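Local coordinates for putative PTS system, cellobiose-specific IIA component (Streptococcus mutans, PDB 3L8R), which probably transfers phosphoryl groups as the soluble IIA component of a cellobiose-type phosphotransferase system, working as a trimer, at residues A[36-41]-A[100-105]. Residues are numbered along the deposited sequence; the frame is centred on the assembly and turned at random.
Sequences NARSIV and LMTTMT
Arg38 reaches across from helix 20-49 and sets one terminal nitrogen, NH1, between the hydroxyls of Thr102 and Thr103 on helix 91-118. The bond from NH1 to Thr102 OG1 is 2.9 Å long and nearly straight, with an N-H...O angle of 163°, and Thr102 OG1 lies close to the guanidinium plane, at its edge. The second bond, from NH1 to Thr103 OG1, is strongly bent and weak despite its 2.7 Å. Both hydroxyls also face the backbone of their own helix: Thr102 OG1 is hydrogen-bonded to Asp98 O, and Thr103 OG1 more weakly to His99 O. An extended chain, with CG anti to the backbone N (chi1 -153°), carries the guanidinium to this pair.

Nonpolar contact centres on the methyl of Thr103. Its CG2 lies 4.1 Å from Ala37 CB and 3.8 Å from Arg38 CB, at the point where the two segments come nearest. The Arg38 and Thr103 CA atoms are 5.7 Å apart there, and the local axes are nearly parallel, crossing at 21° with a closest approach of 9.6 Å.

NH2 of Arg38 turns to the assembly: it forms a salt bridge with Glu108 OE2 of the third subunit. Thr102 packs on Thr102 of the second subunit, placing the buried polar cluster at the subunit interface. Within the chain, the Thr102 side chain is about 5 Å from that of Asp98, the predicted magnesium ligand shared by the trimer, and about 8 Å from that of His95, the predicted site of the phosphohistidine intermediate. The arrangement joins the first and third helices of the three-helix bundle characteristic of lactose/cellobiose-type IIA subunits, beside their trimer core.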
loop_
_atom_site.group_PDB
_atom_site.type_symbol
_atom_site.label_atom_id
_atom_site.label_comp_id
_atom_site.label_asym_id
_atom_site.label_seq_id
_atom_site.Cartn_x
_atom_site.Cartn_y
_atom_site.Cartn_z
ATOM N N ASN A 36 3.325 6.408 13.721
ATOM C CA ASN A 36 3.815 7.732 14.010
ATOM C C ASN A 36 4.257 8.443 12.738
ATOM O O ASN A 36 3.918 9.624 12.521
ATOM C CB ASN A 36 4.974 7.659 14.979
ATOM C CG ASN A 36 5.334 9.017 15.548
ATOM O OD1 ASN A 36 6.496 9.297 15.831
ATOM N ND2 ASN A 36 4.342 9.859 15.734
ATOM N N ALA A 37 4.991 7.729 11.878
ATOM C CA ALA A 37 5.494 8.354 10.652
ATOM C C ALA A 37 4.313 8.714 9.805
ATOM O O ALA A 37 4.308 9.769 9.176
ATOM C CB ALA A 37 6.479 7.437 9.893
ATOM N N ARG A 38 3.265 7.886 9.823
ATOM C CA ARG A 38 2.096 8.270 9.059
ATOM C C ARG A 38 1.454 9.529 9.565
ATOM O O ARG A 38 0.988 10.347 8.771
ATOM C CB ARG A 38 1.050 7.174 8.956
ATOM C CG ARG A 38 0.215 7.330 7.696
ATOM C CD ARG A 38 -1.001 6.364 7.756
ATOM N NE ARG A 38 -1.591 6.123 6.451
ATOM C CZ ARG A 38 -1.265 5.125 5.632
ATOM N NH1 ARG A 38 -0.370 4.199 5.953
ATOM N NH2 ARG A 38 -1.904 5.037 4.494
ATOM N N SER A 39 1.373 9.710 10.878
ATOM C CA SER A 39 0.733 10.928 11.347
ATOM C C SER A 39 1.603 12.116 10.999
ATOM O O SER A 39 1.096 13.208 10.761
ATOM C CB SER A 39 0.436 10.887 12.842
ATOM O OG SER A 39 1.624 11.057 13.600
ATOM N N ILE A 40 2.909 11.911 10.930
ATOM C CA ILE A 40 3.754 13.038 10.624
ATOM C C ILE A 40 3.601 13.397 9.169
ATOM O O ILE A 40 3.617 14.603 8.792
ATOM C CB ILE A 40 5.235 12.839 11.002
ATOM C CG1 ILE A 40 5.397 12.662 12.509
ATOM C CG2 ILE A 40 6.015 14.075 10.628
ATOM C CD1 ILE A 40 6.580 11.805 12.855
ATOM N N VAL A 41 3.433 12.372 8.338
ATOM C CA VAL A 41 3.250 12.673 6.931
ATOM C C VAL A 41 1.996 13.518 6.760
ATOM O O VAL A 41 1.989 14.467 5.961
ATOM C CB VAL A 41 3.173 11.424 6.052
ATOM C CG1 VAL A 41 2.747 11.833 4.645
ATOM C CG2 VAL A 41 4.505 10.713 6.035
ATOM N N LEU A 100 3.790 -0.377 7.364
ATOM C CA LEU A 100 5.074 0.118 6.876
ATOM C C LEU A 100 5.024 0.466 5.386
ATOM O O LEU A 100 5.348 1.574 5.014
ATOM C CB LEU A 100 6.211 -0.877 7.179
ATOM C CG LEU A 100 7.640 -0.487 6.781
ATOM C CD1 LEU A 100 8.123 0.935 7.216
ATOM C CD2 LEU A 100 8.685 -1.569 7.190
ATOM N N MET A 101 4.600 -0.459 4.537
ATOM C CA MET A 101 4.746 -0.238 3.104
ATOM C C MET A 101 3.718 0.772 2.585
ATOM O O MET A 101 4.035 1.541 1.683
ATOM C CB MET A 101 4.671 -1.563 2.355
ATOM C CG MET A 101 5.761 -2.613 2.772
ATOM S SD MET A 101 7.475 -2.245 2.147
ATOM C CE MET A 101 7.179 -2.371 0.352
ATOM N N THR A 102 2.516 0.859 3.152
ATOM C CA THR A 102 1.637 1.917 2.672
ATOM C C THR A 102 2.090 3.268 3.170
ATOM O O THR A 102 1.928 4.300 2.502
ATOM C CB THR A 102 0.130 1.687 2.917
ATOM O OG1 THR A 102 -0.197 1.815 4.322
ATOM C CG2 THR A 102 -0.350 0.334 2.385
ATOM N N THR A 103 2.715 3.269 4.339
ATOM C CA THR A 103 3.158 4.532 4.909
ATOM C C THR A 103 4.343 5.058 4.113
ATOM O O THR A 103 4.399 6.249 3.787
ATOM C CB THR A 103 3.360 4.437 6.466
ATOM O OG1 THR A 103 2.073 4.282 7.077
ATOM C CG2 THR A 103 4.020 5.719 7.035
ATOM N N MET A 104 5.255 4.175 3.719
ATOM C CA MET A 104 6.296 4.567 2.736
ATOM C C MET A 104 5.700 5.135 1.445
ATOM O O MET A 104 6.042 6.228 1.024
ATOM C CB MET A 104 7.149 3.364 2.385
ATOM C CG MET A 104 8.139 3.581 1.208
ATOM S SD MET A 104 9.097 2.038 1.017
ATOM C CE MET A 104 8.075 1.150 -0.185
ATOM N N THR A 105 4.801 4.380 0.819
ATOM C CA THR A 105 4.135 4.848 -0.370
ATOM C C THR A 105 3.505 6.215 -0.112
ATOM O O THR A 105 3.607 7.111 -0.954
ATOM C CB THR A 105 3.027 3.879 -0.832
ATOM O OG1 THR A 105 3.512 2.524 -0.871
ATOM C CG2 THR A 105 2.525 4.276 -2.199
#